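Long-range contacts in carbohydrate kinase, FGGY (Novosphingobium aromaticivorans, PDB 3H6E), which probably phosphorylates a sugar or related polyol as an FGGY-family carbohydrate kinase, with its own substrate unassigned: residues Ile45-Pro51 with Pro92-Gln98; Leu84-Leu89 with Tyr155-Phe159; Val104-Tyr108 with Gly130-Trp135. The contacts are given in a common frame with arbitrary orientation. Residue numbers count along the deposited sequence, not the author numbering.

Contact 1 of 3, residues Ile45-Pro51 with Pro92-Gln98; sequences IRRLDAP and PPLDYEQ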
loop_
_atom_site.group_PDB
_atom_site.type_symbol
_atom_site.label_atom_id
_atom_site.label_comp_id
_atom_site.label_asym_id
_atom_site.label_seq_id
_atom_site.Cartn_x
_atom_site.Cartn_y
_atom_site.Cartn_z
ATOM N N ILE A 45 -11.781 17.282 -15.281
ATOM C CA ILE A 45 -11.818 16.120 -14.405
ATOM C C ILE A 45 -10.727 15.120 -14.781
ATOM O O ILE A 45 -10.751 14.543 -15.869
ATOM C CB ILE A 45 -13.182 15.414 -14.492
ATOM C CG1 ILE A 45 -14.300 16.360 -14.053
ATOM C CG2 ILE A 45 -13.189 14.150 -13.654
ATOM C CD1 ILE A 45 -15.632 15.667 -13.842
ATOM N N ARG A 46 -9.771 14.919 -13.880
ATOM C CA ARG A 46 -8.675 13.985 -14.122
ATOM C C ARG A 46 -9.142 12.535 -14.020
ATOM O O ARG A 46 -9.871 12.168 -13.099
ATOM C CB ARG A 46 -7.512 14.257 -13.165
ATOM C CG ARG A 46 -6.533 15.301 -13.681
ATOM C CD ARG A 46 -6.158 16.310 -12.604
ATOM N NE ARG A 46 -5.315 15.739 -11.558
ATOM C CZ ARG A 46 -5.097 16.320 -10.382
ATOM N NH1 ARG A 46 -5.665 17.485 -10.098
ATOM N NH2 ARG A 46 -4.314 15.737 -9.485
ATOM N N ARG A 47 -8.714 11.718 -14.977
ATOM C CA ARG A 47 -9.175 10.339 -15.073
ATOM C C ARG A 47 -8.016 9.367 -15.226
ATOM O O ARG A 47 -6.964 9.718 -15.761
ATOM C CB ARG A 47 -10.117 10.182 -16.271
ATOM C CG ARG A 47 -11.129 11.307 -16.420
ATOM C CD ARG A 47 -12.239 11.187 -15.400
ATOM N NE ARG A 47 -13.365 10.410 -15.910
ATOM C CZ ARG A 47 -14.583 10.904 -16.108
ATOM N NH1 ARG A 47 -14.838 12.174 -15.826
ATOM N NH2 ARG A 47 -15.552 10.131 -16.573
ATOM N N LEU A 48 -8.213 8.143 -14.745
ATOM C CA LEU A 48 -7.334 7.039 -15.099
ATOM C C LEU A 48 -7.558 6.747 -16.577
ATOM O O LEU A 48 -8.700 6.659 -17.030
ATOM C CB LEU A 48 -7.659 5.802 -14.262
ATOM C CG LEU A 48 -6.915 5.615 -12.937
ATOM C CD1 LEU A 48 -6.486 6.947 -12.343
ATOM C CD2 LEU A 48 -7.775 4.827 -11.958
ATOM N N ASP A 49 -6.477 6.615 -17.334
ATOM C CA ASP A 49 -6.597 6.422 -18.773
ATOM C C ASP A 49 -6.818 4.955 -19.114
ATOM O O ASP A 49 -5.900 4.269 -19.559
ATOM C CB ASP A 49 -5.361 6.954 -19.496
ATOM C CG ASP A 49 -5.606 7.177 -20.976
ATOM O OD1 ASP A 49 -6.624 6.667 -21.495
ATOM O OD2 ASP A 49 -4.781 7.865 -21.616
ATOM N N ALA A 50 -8.045 4.488 -18.912
ATOM C CA ALA A 50 -8.393 3.089 -19.139
ATOM C C ALA A 50 -8.306 2.670 -20.608
ATOM O O ALA A 50 -7.624 1.699 -20.934
ATOM C CB ALA A 50 -9.781 2.782 -18.574
ATOM N N PRO A 51 -8.996 3.397 -21.501
ATOM C CA PRO A 51 -8.991 2.986 -22.909
ATOM C C PRO A 51 -7.568 2.827 -23.426
ATOM O O PRO A 51 -7.233 1.814 -24.037
ATOM C CB PRO A 51 -9.671 4.162 -23.623
ATOM C CG PRO A 51 -10.471 4.843 -22.573
ATOM C CD PRO A 51 -9.703 4.674 -21.299
ATOM N N PRO A 92 -13.916 6.460 -18.404
ATOM C CA PRO A 92 -12.679 6.299 -17.631
ATOM C C PRO A 92 -12.911 6.646 -16.160
ATOM O O PRO A 92 -13.560 7.653 -15.868
ATOM C CB PRO A 92 -11.730 7.317 -18.275
ATOM C CG PRO A 92 -12.278 7.532 -19.649
ATOM C CD PRO A 92 -13.764 7.431 -19.500
ATOM N N PRO A 93 -12.401 5.810 -15.245
ATOM C CA PRO A 93 -12.531 6.059 -13.807
ATOM C C PRO A 93 -11.851 7.358 -13.409
ATOM O O PRO A 93 -10.932 7.815 -14.089
ATOM C CB PRO A 93 -11.800 4.871 -13.177
ATOM C CG PRO A 93 -11.842 3.805 -14.214
ATOM C CD PRO A 93 -11.724 4.531 -15.522
ATOM N N LEU A 94 -12.311 7.948 -12.315
ATOM C CA LEU A 94 -11.739 9.186 -11.815
ATOM C C LEU A 94 -10.341 8.945 -11.264
ATOM O O LEU A 94 -10.068 7.893 -10.687
ATOM C CB LEU A 94 -12.625 9.773 -10.714
ATOM C CG LEU A 94 -13.965 10.404 -11.097
ATOM C CD1 LEU A 94 -14.748 9.514 -12.049
ATOM C CD2 LEU A 94 -14.786 10.707 -9.846
ATOM N N ASP A 95 -9.459 9.919 -11.461
ATOM C CA ASP A 95 -8.164 9.936 -10.797
ATOM C C ASP A 95 -8.441 10.258 -9.335
ATOM O O ASP A 95 -9.118 11.240 -9.043
ATOM C CB ASP A 95 -7.280 11.018 -11.422
ATOM C CG ASP A 95 -5.847 10.975 -10.921
ATOM O OD1 ASP A 95 -5.633 11.012 -9.690
ATOM O OD2 ASP A 95 -4.928 10.919 -11.767
ATOM N N TYR A 96 -7.950 9.438 -8.411
ATOM C CA TYR A 96 -8.272 9.674 -7.006
ATOM C C TYR A 96 -7.681 10.984 -6.491
ATOM O O TYR A 96 -8.082 11.486 -5.444
ATOM C CB TYR A 96 -7.926 8.477 -6.102
ATOM C CG TYR A 96 -6.452 8.171 -5.894
ATOM C CD1 TYR A 96 -5.601 9.095 -5.298
ATOM C CD2 TYR A 96 -5.929 6.929 -6.241
ATOM C CE1 TYR A 96 -4.260 8.803 -5.091
ATOM C CE2 TYR A 96 -4.595 6.629 -6.035
ATOM C CZ TYR A 96 -3.763 7.568 -5.460
ATOM O OH TYR A 96 -2.433 7.266 -5.256
ATOM N N GLU A 97 -6.744 11.545 -7.247
ATOM C CA GLU A 97 -6.172 12.839 -6.897
ATOM C C GLU A 97 -7.030 13.991 -7.412
ATOM O O GLU A 97 -6.786 15.151 -7.077
ATOM C CB GLU A 97 -4.735 12.971 -7.408
ATOM C CG GLU A 97 -3.768 11.978 -6.788
ATOM C CD GLU A 97 -2.350 12.512 -6.711
ATOM O OE1 GLU A 97 -1.434 11.852 -7.249
ATOM O OE2 GLU A 97 -2.151 13.591 -6.109
ATOM N N GLN A 98 -8.036 13.671 -8.225
ATOM C CA GLN A 98 -8.969 14.688 -8.700
ATOM C C GLN A 98 -9.747 15.290 -7.541
ATOM O O GLN A 98 -10.311 14.572 -6.715
ATOM C CB GLN A 98 -9.943 14.125 -9.737
ATOM C CG GLN A 98 -11.169 15.014 -9.978
ATOM C CD GLN A 98 -10.809 16.399 -10.505
ATOM O OE1 GLN A 98 -9.862 16.558 -11.275
ATOM N NE2 GLN A 98 -11.573 17.405 -10.093
#

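Contact 2 of 3, residues Leu84-Leu89 with Tyr155-Phe159; sequences LTDGRL and YWAWF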
loop_
_atom_site.group_PDB
_atom_site.type_symbol
_atom_site.label_atom_id
_atom_site.label_comp_id
_atom_site.label_asym_id
_atom_site.label_seq_id
_atom_site.Cartn_x
_atom_site.Cartn_y
_atom_site.Cartn_z
ATOM N N LEU A 84 -19.530 -0.207 -15.328
ATOM C CA LEU A 84 -19.885 -0.789 -16.614
ATOM C C LEU A 84 -21.376 -0.621 -16.867
ATOM O O LEU A 84 -22.198 -1.130 -16.107
ATOM C CB LEU A 84 -19.527 -2.276 -16.650
ATOM C CG LEU A 84 -18.145 -2.683 -16.143
ATOM C CD1 LEU A 84 -17.986 -4.192 -16.202
ATOM C CD2 LEU A 84 -17.049 -1.989 -16.939
ATOM N N THR A 85 -21.721 0.101 -17.929
ATOM C CA THR A 85 -23.114 0.245 -18.336
ATOM C C THR A 85 -23.374 -0.618 -19.563
ATOM O O THR A 85 -22.686 -0.495 -20.579
ATOM C CB THR A 85 -23.478 1.709 -18.645
ATOM O OG1 THR A 85 -22.941 2.565 -17.631
ATOM C CG2 THR A 85 -24.991 1.881 -18.690
ATOM N N ASP A 86 -24.364 -1.500 -19.455
ATOM C CA ASP A 86 -24.679 -2.444 -20.525
ATOM C C ASP A 86 -23.453 -3.234 -20.988
ATOM O O ASP A 86 -23.230 -3.412 -22.187
ATOM C CB ASP A 86 -25.341 -1.733 -21.708
ATOM C CG ASP A 86 -26.811 -1.456 -21.470
ATOM O OD1 ASP A 86 -27.475 -2.284 -20.808
ATOM O OD2 ASP A 86 -27.304 -0.411 -21.942
ATOM N N GLY A 87 -22.653 -3.693 -20.031
ATOM C CA GLY A 87 -21.551 -4.588 -20.325
ATOM C C GLY A 87 -20.319 -3.965 -20.950
ATOM O O GLY A 87 -19.465 -4.681 -21.470
ATOM N N ARG A 88 -20.217 -2.641 -20.911
ATOM C CA ARG A 88 -19.004 -1.966 -21.373
ATOM C C ARG A 88 -18.596 -0.850 -20.415
ATOM O O ARG A 88 -19.411 -0.369 -19.625
ATOM C CB ARG A 88 -19.191 -1.391 -22.779
ATOM C CG ARG A 88 -19.954 -0.074 -22.808
ATOM C CD ARG A 88 -19.429 0.829 -23.918
ATOM N NE ARG A 88 -20.397 1.847 -24.311
ATOM C CZ ARG A 88 -21.375 1.633 -25.185
ATOM N NH1 ARG A 88 -21.510 0.437 -25.743
ATOM N NH2 ARG A 88 -22.216 2.611 -25.498
ATOM N N LEU A 89 -17.336 -0.439 -20.485
ATOM C CA LEU A 89 -16.858 0.642 -19.634
ATOM C C LEU A 89 -17.670 1.920 -19.855
ATOM O O LEU A 89 -17.663 2.495 -20.943
ATOM C CB LEU A 89 -15.375 0.917 -19.866
ATOM C CG LEU A 89 -14.838 2.025 -18.958
ATOM C CD1 LEU A 89 -14.847 1.562 -17.501
ATOM C CD2 LEU A 89 -13.446 2.476 -19.386
ATOM N N TYR A 155 -11.009 -4.609 -12.800
ATOM C CA TYR A 155 -11.486 -4.077 -14.069
ATOM C C TYR A 155 -10.695 -4.696 -15.205
ATOM O O TYR A 155 -11.231 -4.995 -16.275
ATOM C CB TYR A 155 -11.367 -2.555 -14.143
ATOM C CG TYR A 155 -11.473 -2.078 -15.568
ATOM C CD1 TYR A 155 -12.701 -2.023 -16.208
ATOM C CD2 TYR A 155 -10.339 -1.735 -16.297
ATOM C CE1 TYR A 155 -12.806 -1.612 -17.522
ATOM C CE2 TYR A 155 -10.434 -1.320 -17.613
ATOM C CZ TYR A 155 -11.671 -1.260 -18.220
ATOM O OH TYR A 155 -11.785 -0.849 -19.529
ATOM N N TRP A 156 -9.410 -4.890 -14.958
ATOM C CA TRP A 156 -8.520 -5.400 -15.979
ATOM C C TRP A 156 -8.722 -6.892 -16.191
ATOM O O TRP A 156 -8.510 -7.403 -17.288
ATOM C CB TRP A 156 -7.077 -5.044 -15.625
ATOM C CG TRP A 156 -6.894 -3.568 -15.639
ATOM C CD1 TRP A 156 -6.726 -2.746 -14.562
ATOM C CD2 TRP A 156 -6.927 -2.718 -16.792
ATOM N NE1 TRP A 156 -6.624 -1.440 -14.977
ATOM C CE2 TRP A 156 -6.745 -1.396 -16.342
ATOM C CE3 TRP A 156 -7.079 -2.950 -18.163
ATOM C CZ2 TRP A 156 -6.708 -0.308 -17.216
ATOM C CZ3 TRP A 156 -7.045 -1.872 -19.027
ATOM C CH2 TRP A 156 -6.862 -0.567 -18.550
ATOM N N ALA A 157 -9.157 -7.581 -15.142
ATOM C CA ALA A 157 -9.473 -9.001 -15.250
ATOM C C ALA A 157 -10.785 -9.225 -16.007
ATOM O O ALA A 157 -11.080 -10.338 -16.422
ATOM C CB ALA A 157 -9.519 -9.657 -13.874
ATOM N N TRP A 158 -11.566 -8.163 -16.185
ATOM C CA TRP A 158 -12.806 -8.230 -16.956
ATOM C C TRP A 158 -12.527 -7.782 -18.384
ATOM O O TRP A 158 -13.234 -8.155 -19.321
ATOM C CB TRP A 158 -13.879 -7.343 -16.317
ATOM C CG TRP A 158 -15.004 -6.962 -17.237
ATOM C CD1 TRP A 158 -16.235 -7.552 -17.317
ATOM C CD2 TRP A 158 -15.007 -5.897 -18.197
ATOM N NE1 TRP A 158 -16.999 -6.925 -18.273
ATOM C CE2 TRP A 158 -16.271 -5.907 -18.827
ATOM C CE3 TRP A 158 -14.063 -4.942 -18.592
ATOM C CZ2 TRP A 158 -16.616 -4.995 -19.827
ATOM C CZ3 TRP A 158 -14.409 -4.035 -19.589
ATOM C CH2 TRP A 158 -15.674 -4.071 -20.193
ATOM N N PHE A 159 -11.486 -6.970 -18.527
ATOM C CA PHE A 159 -11.018 -6.499 -19.823
ATOM C C PHE A 159 -10.552 -7.683 -20.664
ATOM O O PHE A 159 -10.701 -7.686 -21.882
ATOM C CB PHE A 159 -9.862 -5.517 -19.611
ATOM C CG PHE A 159 -9.383 -4.847 -20.865
ATOM C CD1 PHE A 159 -9.966 -3.668 -21.303
ATOM C CD2 PHE A 159 -8.331 -5.381 -21.593
ATOM C CE1 PHE A 159 -9.522 -3.044 -22.455
ATOM C CE2 PHE A 159 -7.882 -4.763 -22.746
ATOM C CZ PHE A 159 -8.479 -3.591 -23.178
#

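Contact 3 of 3, residues Val104-Tyr108 with Gly130-Trp135; sequences VMADY and GSQLWW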
loop_
_atom_site.group_PDB
_atom_site.type_symbol
_atom_site.label_atom_id
_atom_site.label_comp_id
_atom_site.label_asym_id
_atom_site.label_seq_id
_atom_site.Cartn_x
_atom_site.Cartn_y
_atom_site.Cartn_z
ATOM N N VAL A 104 -20.251 19.170 -2.197
ATOM C CA VAL A 104 -20.540 17.766 -2.467
ATOM C C VAL A 104 -19.856 16.867 -1.447
ATOM O O VAL A 104 -20.424 15.869 -1.013
ATOM C CB VAL A 104 -20.119 17.353 -3.898
ATOM C CG1 VAL A 104 -20.201 15.833 -4.069
ATOM C CG2 VAL A 104 -20.982 18.056 -4.931
HETATM N N MSE A 105 -18.644 17.238 -1.054
HETATM C CA MSE A 105 -17.866 16.448 -0.102
HETATM C C MSE A 105 -18.414 16.519 1.323
HETATM O O MSE A 105 -18.526 15.499 2.002
HETATM C CB MSE A 105 -16.396 16.872 -0.108
HETATM C CG MSE A 105 -15.531 16.077 0.866
HETATM SE SE MSE A 105 -15.225 14.221 0.302
HETATM C CE MSE A 105 -13.736 14.539 -0.923
ATOM N N ALA A 106 -18.745 17.728 1.771
ATOM C CA ALA A 106 -19.300 17.929 3.107
ATOM C C ALA A 106 -20.591 17.139 3.276
ATOM O O ALA A 106 -20.805 16.489 4.302
ATOM C CB ALA A 106 -19.542 19.407 3.366
ATOM N N ASP A 107 -21.445 17.200 2.259
ATOM C CA ASP A 107 -22.671 16.413 2.240
ATOM C C ASP A 107 -22.349 14.940 2.447
ATOM O O ASP A 107 -23.006 14.253 3.230
ATOM C CB ASP A 107 -23.416 16.599 0.915
ATOM C CG ASP A 107 -23.998 17.990 0.762
ATOM O OD1 ASP A 107 -23.491 18.921 1.425
ATOM O OD2 ASP A 107 -24.960 18.151 -0.021
ATOM N N TYR A 108 -21.336 14.458 1.734
ATOM C CA TYR A 108 -20.911 13.075 1.871
ATOM C C TYR A 108 -20.319 12.821 3.253
ATOM O O TYR A 108 -20.685 11.861 3.927
ATOM C CB TYR A 108 -19.899 12.704 0.788
ATOM C CG TYR A 108 -19.359 11.304 0.953
ATOM C CD1 TYR A 108 -20.186 10.200 0.776
ATOM C CD2 TYR A 108 -18.028 11.082 1.290
ATOM C CE1 TYR A 108 -19.704 8.913 0.928
ATOM C CE2 TYR A 108 -17.536 9.798 1.442
ATOM C CZ TYR A 108 -18.380 8.718 1.261
ATOM O OH TYR A 108 -17.900 7.437 1.414
ATOM N N GLY A 130 -15.971 5.875 -1.808
ATOM C CA GLY A 130 -17.299 6.390 -1.514
ATOM C C GLY A 130 -17.495 7.828 -1.968
ATOM O O GLY A 130 -18.536 8.174 -2.530
ATOM N N SER A 131 -16.494 8.669 -1.729
ATOM C CA SER A 131 -16.548 10.064 -2.158
ATOM C C SER A 131 -16.749 10.185 -3.664
ATOM O O SER A 131 -17.524 11.016 -4.131
ATOM C CB SER A 131 -15.277 10.805 -1.745
ATOM O OG SER A 131 -15.099 10.768 -0.342
ATOM N N GLN A 132 -16.037 9.357 -4.424
ATOM C CA GLN A 132 -16.176 9.343 -5.874
ATOM C C GLN A 132 -17.592 8.942 -6.264
ATOM O O GLN A 132 -18.248 9.632 -7.040
ATOM C CB GLN A 132 -15.182 8.366 -6.499
ATOM C CG GLN A 132 -13.732 8.648 -6.188
ATOM C CD GLN A 132 -12.802 7.780 -6.999
ATOM O OE1 GLN A 132 -11.750 7.359 -6.520
ATOM N NE2 GLN A 132 -13.190 7.497 -8.235
ATOM N N LEU A 133 -18.047 7.816 -5.721
ATOM C CA LEU A 133 -19.404 7.327 -5.940
ATOM C C LEU A 133 -20.431 8.401 -5.610
ATOM O O LEU A 133 -21.326 8.677 -6.409
ATOM C CB LEU A 133 -19.665 6.074 -5.099
ATOM C CG LEU A 133 -19.472 4.719 -5.786
ATOM C CD1 LEU A 133 -18.525 4.823 -6.966
ATOM C CD2 LEU A 133 -19.009 3.649 -4.797
ATOM N N TRP A 134 -20.296 9.006 -4.433
ATOM C CA TRP A 134 -21.207 10.062 -4.002
ATOM C C TRP A 134 -21.338 11.129 -5.080
ATOM O O TRP A 134 -22.440 11.469 -5.508
ATOM C CB TRP A 134 -20.700 10.699 -2.710
ATOM C CG TRP A 134 -21.626 11.726 -2.136
ATOM C CD1 TRP A 134 -21.566 13.080 -2.317
ATOM C CD2 TRP A 134 -22.750 11.485 -1.281
ATOM N NE1 TRP A 134 -22.581 13.692 -1.630
ATOM C CE2 TRP A 134 -23.325 12.736 -0.987
ATOM C CE3 TRP A 134 -23.328 10.332 -0.738
ATOM C CZ2 TRP A 134 -24.451 12.868 -0.171
ATOM C CZ3 TRP A 134 -24.441 10.466 0.073
ATOM C CH2 TRP A 134 -24.992 11.724 0.350
ATOM N N TRP A 135 -20.196 11.652 -5.510
ATOM C CA TRP A 135 -20.151 12.677 -6.541
ATOM C C TRP A 135 -20.739 12.155 -7.843
ATOM O O TRP A 135 -21.659 12.749 -8.399
ATOM C CB TRP A 135 -18.710 13.140 -6.755
ATOM C CG TRP A 135 -18.584 14.388 -7.556
ATOM C CD1 TRP A 135 -19.528 15.361 -7.718
ATOM C CD2 TRP A 135 -17.428 14.825 -8.280
ATOM N NE1 TRP A 135 -19.039 16.367 -8.513
ATOM C CE2 TRP A 135 -17.750 16.065 -8.868
ATOM C CE3 TRP A 135 -16.156 14.285 -8.493
ATOM C CZ2 TRP A 135 -16.846 16.773 -9.658
ATOM C CZ3 TRP A 135 -15.260 14.990 -9.276
ATOM C CH2 TRP A 135 -15.610 16.220 -9.851
#

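Contact 1 of 3, residues Ile45-Pro51 with Pro92-Gln98
R46 lies along the turn at 95-98: its guanidinium has E97 O and Q98 N over one face, and its NH2 comes 3.5 Å from E97 CB. The backbones of 45-51 and 92-98 run antiparallel, and R47 and L94 form a single non-hydrogen-bonded pair. D95 N donates to R46 O (2.8 Å) and L48 N to P93 O (2.8 Å). Side chains extend this pairing. R46 N donates to Q98 OE1 (3.1 Å), and R47 NE to P92 O (2.8 Å). D95 OD1 accepts from E97 N (2.7 Å), an Asx turn within the type I turn D95-Q98, and forms a salt bridge with K15. Packing adds to this: A50 CB is 4.0 Å from P93 CD, and L48 CD1 is 3.8 Å from D95 CA. D49 N-caps helix 50-63 through OD1 to D52 N; the bridge lies just before it. Strand 40-41 pairs with 46-47 and also touches P92. L94 packs on helix 129-139, while L48 and P93 meet W152 of helix 152-159.

Contact 2 of 3, residues Leu84-Leu89 with Tyr155-Phe159
No hydrogen bond joins 84-89 to 155-159; the contact is made by packing. One CH-pi interaction is present. L84 CD1 sits over the five-membered ring of W158, 3.7 Å from its centroid and 18° off the ring normal. Polar backbone meets the same indole at its rim: G87 O is 3.3 Å from W158 CZ2, near the ring plane. The segment 84-89 is a beta hairpin, with strands 81-85 and 88-89 joined by a type I' turn from T85 to R88. D86 and G87 both have positive phi, as this tight two-residue turn requires. The hairpin belongs to a three-stranded antiparallel sheet, in which L84 also pairs with T148, and helix 152-159 packs against it through residues one turn apart, Y155 and W158. Apolar contacts join the same segments at Y155. L84 CD2 approaches the edge of the Y155 ring, 4.3 Å from CE1. L89 CD1 lies 3.8 Å from Y155 CE1, and L89 also packs on A50 of helix 50-63.

Contact 3 of 3, residues Val104-Tyr108 with Gly130-Trp135
The two helices cross steeply, at 116° between their N-to-C directions, with the short axes 9.8 Å apart. Large aromatic side chains fill the gap. W134 has chi1 near 180° (t), and its CB points toward 104-108. Its indole lies against Y108, whose CB sits over the five-membered ring, 3.5 Å from the centroid and 9° off the normal, a CH-pi contact. Y108 is also t. Its ring reaches along the facing helix, with S131 CA over one face at 4.0 Å from the ring centroid and its OH 3.2 Å from G130 CA. A side chain at G130 would collide with this hydroxyl, so glycine permits the close approach. The hydroxyl is hydrogen-bonded to D176. V104, again t, places CG1 3.5 Å from W134 CD1 and 3.7 Å from W135 CD1, so one methyl touches both indoles. M105, a selenomethionine, starts away from 130-135, but with chi1 t and chi2 p, SE comes back to 3.5 Å from S131 OG. Helix 102-109 thus lies across helix 129-139. Elsewhere on the latter helix, Q132 and L133 touch I81 of strand 81-85, and Q132 also meets L94.

Contact 1 lies on the same side of the chain's centre as contact 2, and likewise as contact 3. It touches both. Its centre is 15 Å from that of contact 2, where A50 packs on L89, Y155 and W156. It is 16 Å from contact 3, where L94 and I45 pack on W135. Contacts 2 and 3 do not touch: their centres are 23 Å apart, their nearest atoms about 10 Å. Along the chain, contact 1 closes before contact 3 opens, its segments alternate with those of contact 2, and contact 3 falls between the segments of contact 2. Contact 1 thus connects the other two within the N-terminal half of this FGGY kinase, a family of the actin-like ATPase clan.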